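Local coordinates for protein beta-fructofuranosidase (Bifidobacterium adolescentis, PDB 6NOB) that probably hydrolyses terminal beta-fructofuranoside linkages such as that of sucrose, at residues P458-V462 and N541-G545; R546-L551 and A563-E569. One frame throughout, in Å; residues are numbered along the deposited sequence.

How the contacts relate
Contacts 1 and 2 follow one another along the chain, their centres about 10 Å apart. In contact 1, loop 458-462, which lies within the family 32 N-terminal range, meets the turn 541-545; contact 2 pairs the start of strand 547-555 with the end of strand 558-564 and the turns that follow. Asn541 ties them together: its backbone N lies 2.6 Å from Arg546 O and its ND2 lies 2.7 Å from Gly565 O, both probable hydrogen bonds. Met460 CE also packs on Thr566 CG2 at 3.5 Å. Bound di(hydroxyethyl)ether lies about 6 Å from the Pro542 side chain and, near contact 2, about 8 Å from that of Arg546.

Contact 1 (P458-V462 and N541-G545)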
ATOM      1  N   PRO A 458     -13.804   2.749   5.241  1.00 45.41           N
ATOM      2  CA  PRO A 458     -14.709   2.656   6.401  1.00 48.55           C
ATOM      3  C   PRO A 458     -14.788   3.917   7.251  1.00 47.93           C
ATOM      4  O   PRO A 458     -15.555   3.932   8.222  1.00 54.10           O
ATOM      5  CB  PRO A 458     -14.117   1.492   7.215  1.00 43.34           C
ATOM      6  CG  PRO A 458     -13.387   0.671   6.218  1.00 40.29           C
ATOM      7  CD  PRO A 458     -12.808   1.659   5.259  1.00 41.00           C
ATOM      8  N   GLU A 459     -14.020   4.961   6.934  1.00 46.59           N
ATOM      9  CA  GLU A 459     -14.050   6.225   7.671  1.00 48.10           C
ATOM     10  C   GLU A 459     -13.758   6.010   9.155  1.00 48.93           C
ATOM     11  O   GLU A 459     -14.451   6.529  10.032  1.00 52.27           O
ATOM     12  CB  GLU A 459     -15.388   6.945   7.473  1.00 43.80           C
ATOM     13  CG  GLU A 459     -15.816   7.037   6.023  1.00 45.26           C
ATOM     14  CD  GLU A 459     -17.011   7.949   5.817  1.00 55.70           C
ATOM     15  OE1 GLU A 459     -17.530   8.500   6.813  1.00 59.41           O
ATOM     16  OE2 GLU A 459     -17.425   8.115   4.650  1.00 55.30           O
ATOM     17  N   MET A 460     -12.717   5.229   9.432  1.00 48.46           N
ATOM     18  CA  MET A 460     -12.320   4.928  10.798  1.00 47.73           C
ATOM     19  C   MET A 460     -11.210   5.834  11.315  1.00 48.08           C
ATOM     20  O   MET A 460     -10.878   5.762  12.503  1.00 49.79           O
ATOM     21  CB  MET A 460     -11.878   3.463  10.906  1.00 49.28           C
ATOM     22  CG  MET A 460     -13.034   2.479  10.913  1.00 47.62           C
ATOM     23  SD  MET A 460     -13.954   2.534  12.461  1.00 48.17           S
ATOM     24  CE  MET A 460     -15.380   1.538  12.043  1.00 48.65           C
ATOM     25  N   ARG A 461     -10.641   6.684  10.466  1.00 47.67           N
ATOM     26  CA  ARG A 461      -9.532   7.546  10.848  1.00 45.48           C
ATOM     27  C   ARG A 461     -10.016   8.975  11.055  1.00 43.88           C
ATOM     28  O   ARG A 461     -10.828   9.487  10.280  1.00 48.75           O
ATOM     29  CB  ARG A 461      -8.432   7.511   9.786  1.00 41.55           C
ATOM     30  CG  ARG A 461      -7.797   6.140   9.615  1.00 42.46           C
ATOM     31  CD  ARG A 461      -6.795   6.125   8.475  1.00 37.69           C
ATOM     32  NE  ARG A 461      -6.075   4.857   8.401  1.00 43.12           N
ATOM     33  CZ  ARG A 461      -5.630   4.318   7.271  1.00 45.41           C
ATOM     34  NH1 ARG A 461      -5.831   4.936   6.112  1.00 43.15           N
ATOM     35  NH2 ARG A 461      -4.987   3.160   7.297  1.00 44.42           N
ATOM     36  N   VAL A 462      -9.514   9.612  12.110  1.00 44.13           N
ATOM     37  CA  VAL A 462      -9.836  10.998  12.428  1.00 44.46           C
ATOM     38  C   VAL A 462      -8.530  11.756  12.619  1.00 47.35           C
ATOM     39  O   VAL A 462      -7.657  11.315  13.375  1.00 54.96           O
ATOM     40  CB  VAL A 462     -10.719  11.111  13.686  1.00 51.32           C
ATOM     41  CG1 VAL A 462     -10.902  12.570  14.080  1.00 44.86           C
ATOM     42  CG2 VAL A 462     -12.067  10.454  13.447  1.00 54.74           C
ATOM     43  N   ASN A 541     -18.261   4.460  16.442  1.00 63.42           N
ATOM     44  CA  ASN A 541     -18.135   5.221  15.206  1.00 60.77           C
ATOM     45  C   ASN A 541     -17.437   6.543  15.498  1.00 62.28           C
ATOM     46  O   ASN A 541     -17.991   7.393  16.207  1.00 65.17           O
ATOM     47  CB  ASN A 541     -19.512   5.458  14.582  1.00 61.11           C
ATOM     48  CG  ASN A 541     -19.433   6.099  13.207  1.00 57.49           C
ATOM     49  OD1 ASN A 541     -18.909   7.202  13.051  1.00 61.08           O
ATOM     50  ND2 ASN A 541     -19.965   5.410  12.202  1.00 50.03           N
ATOM     51  N   PRO A 542     -16.237   6.766  14.954  1.00 63.03           N
ATOM     52  CA  PRO A 542     -15.466   7.965  15.324  1.00 59.65           C
ATOM     53  C   PRO A 542     -16.072   9.272  14.843  1.00 65.00           C
ATOM     54  O   PRO A 542     -15.551  10.334  15.207  1.00 68.19           O
ATOM     55  CB  PRO A 542     -14.103   7.721  14.665  1.00 54.28           C
ATOM     56  CG  PRO A 542     -14.412   6.838  13.502  1.00 57.56           C
ATOM     57  CD  PRO A 542     -15.533   5.942  13.956  1.00 61.09           C
ATOM     58  N   GLN A 543     -17.140   9.240  14.048  1.00 65.50           N
ATOM     59  CA  GLN A 543     -17.752  10.456  13.527  1.00 62.14           C
ATOM     60  C   GLN A 543     -19.007  10.870  14.285  1.00 64.73           C
ATOM     61  O   GLN A 543     -19.206  12.063  14.530  1.00 71.97           O
ATOM     62  CB  GLN A 543     -18.087  10.286  12.041  1.00 63.21           C
ATOM     63  CG  GLN A 543     -16.862  10.126  11.151  1.00 70.02           C
ATOM     64  CD  GLN A 543     -16.038  11.399  11.057  1.00 78.83           C
ATOM     65  OE1 GLN A 543     -16.551  12.502  11.260  1.00 82.66           O
ATOM     66  NE2 GLN A 543     -14.755  11.252  10.751  1.00 77.00           N
ATOM     67  N   ASP A 544     -19.860   9.919  14.665  1.00 65.68           N
ATOM     68  CA  ASP A 544     -21.082  10.231  15.393  1.00 69.29           C
ATOM     69  C   ASP A 544     -21.184   9.532  16.742  1.00 71.04           C
ATOM     70  O   ASP A 544     -22.207   9.678  17.418  1.00 74.94           O
ATOM     71  CB  ASP A 544     -22.319   9.889  14.545  1.00 72.59           C
ATOM     72  CG  ASP A 544     -22.262   8.491  13.953  1.00 75.66           C
ATOM     73  OD1 ASP A 544     -21.865   7.550  14.671  1.00 76.31           O
ATOM     74  OD2 ASP A 544     -22.621   8.329  12.766  1.00 75.63           O
ATOM     75  N   GLY A 545     -20.166   8.776  17.150  1.00 73.66           N
ATOM     76  CA  GLY A 545     -20.190   8.136  18.451  1.00 70.68           C
ATOM     77  C   GLY A 545     -21.088   6.926  18.568  1.00 61.49           C
ATOM     78  O   GLY A 545     -21.257   6.406  19.674  1.00 61.86           O
TER
HETATM   79  O   HOH W   1     -17.233   6.869  10.898  1.00 60.57           O
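Pro542 presents its ring to the backbone and side chains of 458-462, and the closest packing gathers round it. Its CB meets Val462 CG2 at 3.6 Å, while CG lies 3.5 Å from Glu459 O and 3.8 Å from Met460 O, so two carbonyl oxygens border the ring. From another side Met460 SD reaches Pro542 CD at 4.0 Å, the two side chains crossing at about a right angle. The bend of the methionine chain at chi2 (-72°) brings the sulfur back to the ring although its CB points away from the turn. Val462 CG2 can touch the proline because it stands anti to its own carbonyl carbon, beside the backbone N.

Gln543 marks the looser, exposed side. Its chain folds at chi2 and runs past Val462 in the opposite direction, leaving NE2 against CG2 at 3.9 Å, a van der Waals contact. Polar linkage comes through one water, which donates to Glu459 O at 2.9 Å and to Asn541 OD1 at 2.7 Å. The same OD1 accepts from Gln543 N in the carbonyl plane (2.9 Å), closing an Asx turn. The chemistry is thus that of a small surface interface joining a loop within the family 32 N-terminal range to a turn of the beta-sandwich expected in these enzymes: proline carbons packed on methyl, sulfur and carbonyl oxygens supply the direct packing, and a water the polar bridge.

Contact 2 (R546-L551 and A563-E569); sequences RPTELL and AKGTAVE
Glu549 and Lys564 form the antiparallel hydrogen-bonded pair where the strands meet. Glu549 N donates to Lys564 O at 3.0 Å, tilted 30° from the carbonyl plane; the return bond from Lys564 N to Glu549 O is weak, with an angle of 129° at the hydrogen. Lys564 O also receives a CA-H...O contact from Thr548. Leu550 and Ala563 form the next, non-hydrogen-bonded pair.

Among the charged groups, the Arg546 guanidinium has Gly565 O over one face, 3.2 Å above its plane, an approach unsuited to hydrogen bonding; that oxygen accepts from Asn541 ND2. Glu569 OE2 lies at the edge, in plane, making a long salt bridge to NH1 (3.9 Å), while NE and NH2 are turned to the Asp544 carboxylate. Glu549 and Lys564 run side by side, but OE1 and NZ stay 5.1 Å apart, and Lys564 NZ passes Leu551 CD1 at 3.8 Å.

Apolar contact comes between the methyls CG2 of Thr548 and Thr566, 4.0 Å apart. With chi1 at 81°, Thr566 OG1 lies between its backbone N and carbonyl carbon, where it donates to Ala563 O (2.8 Å) and accepts from Val568 N (3.1 Å) in an ST turn. A valine in its place would probably leave Ala563 O and Val568 N without this shared partner.

Gly565, close to Pro547 O and with positive phi, takes the third position of the type II turn Ala563-Thr566. A type I turn (Thr566-Glu569) follows, toward edge strand 573-574 of the same sheet. This is an antiparallel beta hairpin, strands 547-555 and 558-564, within the C-terminal beta-sandwich expected of family 32 enzymes.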
ATOM      1  N   ARG A 546     -21.668   6.464  17.463  1.00 60.60           N
ATOM      2  CA  ARG A 546     -22.541   5.303  17.501  1.00 66.12           C
ATOM      3  C   ARG A 546     -21.745   4.049  17.863  1.00 67.02           C
ATOM      4  O   ARG A 546     -20.566   3.931  17.518  1.00 62.62           O
ATOM      5  CB  ARG A 546     -23.219   5.101  16.149  1.00 71.65           C
ATOM      6  CG  ARG A 546     -24.535   5.837  15.969  1.00 78.55           C
ATOM      7  CD  ARG A 546     -25.220   5.363  14.698  1.00 81.99           C
ATOM      8  NE  ARG A 546     -24.485   5.758  13.497  1.00 80.29           N
ATOM      9  CZ  ARG A 546     -24.359   4.998  12.414  1.00 75.77           C
ATOM     10  NH1 ARG A 546     -24.915   3.793  12.380  1.00 81.23           N
ATOM     11  NH2 ARG A 546     -23.677   5.440  11.364  1.00 64.83           N
ATOM     12  N   PRO A 547     -22.364   3.103  18.567  1.00 63.85           N
ATOM     13  CA  PRO A 547     -21.707   1.811  18.796  1.00 60.66           C
ATOM     14  C   PRO A 547     -21.470   1.083  17.479  1.00 61.60           C
ATOM     15  O   PRO A 547     -22.337   1.051  16.603  1.00 59.19           O
ATOM     16  CB  PRO A 547     -22.705   1.058  19.683  1.00 59.92           C
ATOM     17  CG  PRO A 547     -23.538   2.133  20.322  1.00 60.47           C
ATOM     18  CD  PRO A 547     -23.635   3.225  19.304  1.00 60.04           C
ATOM     19  N   THR A 548     -20.280   0.499  17.337  1.00 56.66           N
ATOM     20  CA  THR A 548     -19.965  -0.307  16.167  1.00 58.06           C
ATOM     21  C   THR A 548     -19.748  -1.757  16.582  1.00 60.47           C
ATOM     22  O   THR A 548     -19.361  -2.048  17.720  1.00 68.02           O
ATOM     23  CB  THR A 548     -18.721   0.188  15.425  1.00 55.98           C
ATOM     24  OG1 THR A 548     -17.588   0.187  16.302  1.00 56.97           O
ATOM     25  CG2 THR A 548     -18.958   1.599  14.911  1.00 45.89           C
ATOM     26  N   GLU A 549     -19.985  -2.662  15.635  1.00 56.24           N
ATOM     27  CA  GLU A 549     -19.823  -4.091  15.859  1.00 57.16           C
ATOM     28  C   GLU A 549     -19.307  -4.718  14.576  1.00 51.64           C
ATOM     29  O   GLU A 549     -19.837  -4.442  13.495  1.00 55.60           O
ATOM     30  CB  GLU A 549     -21.147  -4.738  16.286  1.00 62.62           C
ATOM     31  CG  GLU A 549     -20.979  -6.066  16.995  1.00 68.32           C
ATOM     32  CD  GLU A 549     -22.300  -6.685  17.408  1.00 76.14           C
ATOM     33  OE1 GLU A 549     -23.346  -6.322  16.829  1.00 80.57           O
ATOM     34  OE2 GLU A 549     -22.286  -7.538  18.320  1.00 79.07           O
ATOM     35  N   LEU A 550     -18.272  -5.547  14.696  1.00 48.29           N
ATOM     36  CA  LEU A 550     -17.636  -6.200  13.559  1.00 47.17           C
ATOM     37  C   LEU A 550     -17.898  -7.697  13.644  1.00 46.59           C
ATOM     38  O   LEU A 550     -17.504  -8.344  14.621  1.00 50.05           O
ATOM     39  CB  LEU A 550     -16.134  -5.915  13.535  1.00 47.42           C
ATOM     40  CG  LEU A 550     -15.323  -6.604  12.435  1.00 45.76           C
ATOM     41  CD1 LEU A 550     -15.791  -6.135  11.070  1.00 39.53           C
ATOM     42  CD2 LEU A 550     -13.833  -6.344  12.618  1.00 45.70           C
ATOM     43  N   LEU A 551     -18.552  -8.245  12.623  1.00 46.78           N
ATOM     44  CA  LEU A 551     -18.944  -9.646  12.617  1.00 44.10           C
ATOM     45  C   LEU A 551     -18.482 -10.333  11.342  1.00 50.18           C
ATOM     46  O   LEU A 551     -18.389  -9.715  10.279  1.00 53.46           O
ATOM     47  CB  LEU A 551     -20.465  -9.818  12.720  1.00 45.97           C
ATOM     48  CG  LEU A 551     -21.259  -8.880  13.622  1.00 54.22           C
ATOM     49  CD1 LEU A 551     -22.746  -9.072  13.376  1.00 54.67           C
ATOM     50  CD2 LEU A 551     -20.919  -9.139  15.074  1.00 56.23           C
ATOM     51  N   ALA A 563     -20.087  -4.791   9.227  1.00 46.06           N
ATOM     52  CA  ALA A 563     -19.531  -3.660   9.971  1.00 48.34           C
ATOM     53  C   ALA A 563     -20.679  -2.763  10.426  1.00 53.36           C
ATOM     54  O   ALA A 563     -20.885  -1.674   9.886  1.00 52.82           O
ATOM     55  CB  ALA A 563     -18.516  -2.892   9.115  1.00 46.21           C
ATOM     56  N   LYS A 564     -21.420  -3.223  11.432  1.00 55.59           N
ATOM     57  CA  LYS A 564     -22.588  -2.491  11.901  1.00 57.19           C
ATOM     58  C   LYS A 564     -22.175  -1.203  12.603  1.00 55.65           C
ATOM     59  O   LYS A 564     -21.183  -1.164  13.334  1.00 53.04           O
ATOM     60  CB  LYS A 564     -23.420  -3.365  12.841  1.00 62.30           C
ATOM     61  CG  LYS A 564     -24.046  -4.570  12.157  1.00 67.71           C
ATOM     62  CD  LYS A 564     -24.923  -5.382  13.102  1.00 74.44           C
ATOM     63  CE  LYS A 564     -26.049  -6.075  12.340  1.00 78.28           C
ATOM     64  NZ  LYS A 564     -26.186  -7.511  12.714  1.00 79.19           N
ATOM     65  N   GLY A 565     -22.953  -0.144  12.374  1.00 53.94           N
ATOM     66  CA  GLY A 565     -22.679   1.158  12.944  1.00 52.19           C
ATOM     67  C   GLY A 565     -21.645   1.978  12.207  1.00 52.50           C
ATOM     68  O   GLY A 565     -21.495   3.170  12.510  1.00 53.44           O
ATOM     69  N   THR A 566     -20.932   1.391  11.252  1.00 49.81           N
ATOM     70  CA  THR A 566     -19.899   2.086  10.502  1.00 45.86           C
ATOM     71  C   THR A 566     -20.487   2.755   9.263  1.00 51.64           C
ATOM     72  O   THR A 566     -21.652   2.560   8.907  1.00 53.78           O
ATOM     73  CB  THR A 566     -18.795   1.118  10.090  1.00 44.00           C
ATOM     74  OG1 THR A 566     -19.209   0.402   8.921  1.00 45.41           O
ATOM     75  CG2 THR A 566     -18.519   0.128  11.205  1.00 41.31           C
ATOM     76  N   ALA A 567     -19.650   3.550   8.594  1.00 54.02           N
ATOM     77  CA  ALA A 567     -20.055   4.213   7.361  1.00 52.00           C
ATOM     78  C   ALA A 567     -20.252   3.240   6.205  1.00 48.18           C
ATOM     79  O   ALA A 567     -20.828   3.629   5.184  1.00 50.02           O
ATOM     80  CB  ALA A 567     -19.023   5.274   6.974  1.00 42.22           C
ATOM     81  N   VAL A 568     -19.793   1.996   6.337  1.00 44.31           N
ATOM     82  CA  VAL A 568     -19.948   0.999   5.284  1.00 45.60           C
ATOM     83  C   VAL A 568     -20.846  -0.125   5.781  1.00 47.68           C
ATOM     84  O   VAL A 568     -20.739  -1.270   5.327  1.00 47.69           O
ATOM     85  CB  VAL A 568     -18.581   0.461   4.821  1.00 46.85           C
ATOM     86  CG1 VAL A 568     -17.768   1.575   4.173  1.00 42.84           C
ATOM     87  CG2 VAL A 568     -17.817  -0.148   5.992  1.00 37.91           C
ATOM     88  N   GLU A 569     -21.740   0.200   6.718  1.00 50.20           N
ATOM     89  CA  GLU A 569     -22.680  -0.792   7.230  1.00 54.21           C
ATOM     90  C   GLU A 569     -23.608  -1.313   6.135  1.00 56.04           C
ATOM     91  O   GLU A 569     -24.097  -2.446   6.222  1.00 57.69           O
ATOM     92  CB  GLU A 569     -23.492  -0.185   8.376  1.00 62.04           C
ATOM     93  CG  GLU A 569     -24.455  -1.145   9.051  1.00 69.89           C
ATOM     94  CD  GLU A 569     -25.312  -0.472  10.107  1.00 74.28           C
ATOM     95  OE1 GLU A 569     -25.819  -1.185  10.999  1.00 73.02           O
ATOM     96  OE2 GLU A 569     -25.479   0.767  10.044  1.00 74.51           O
TER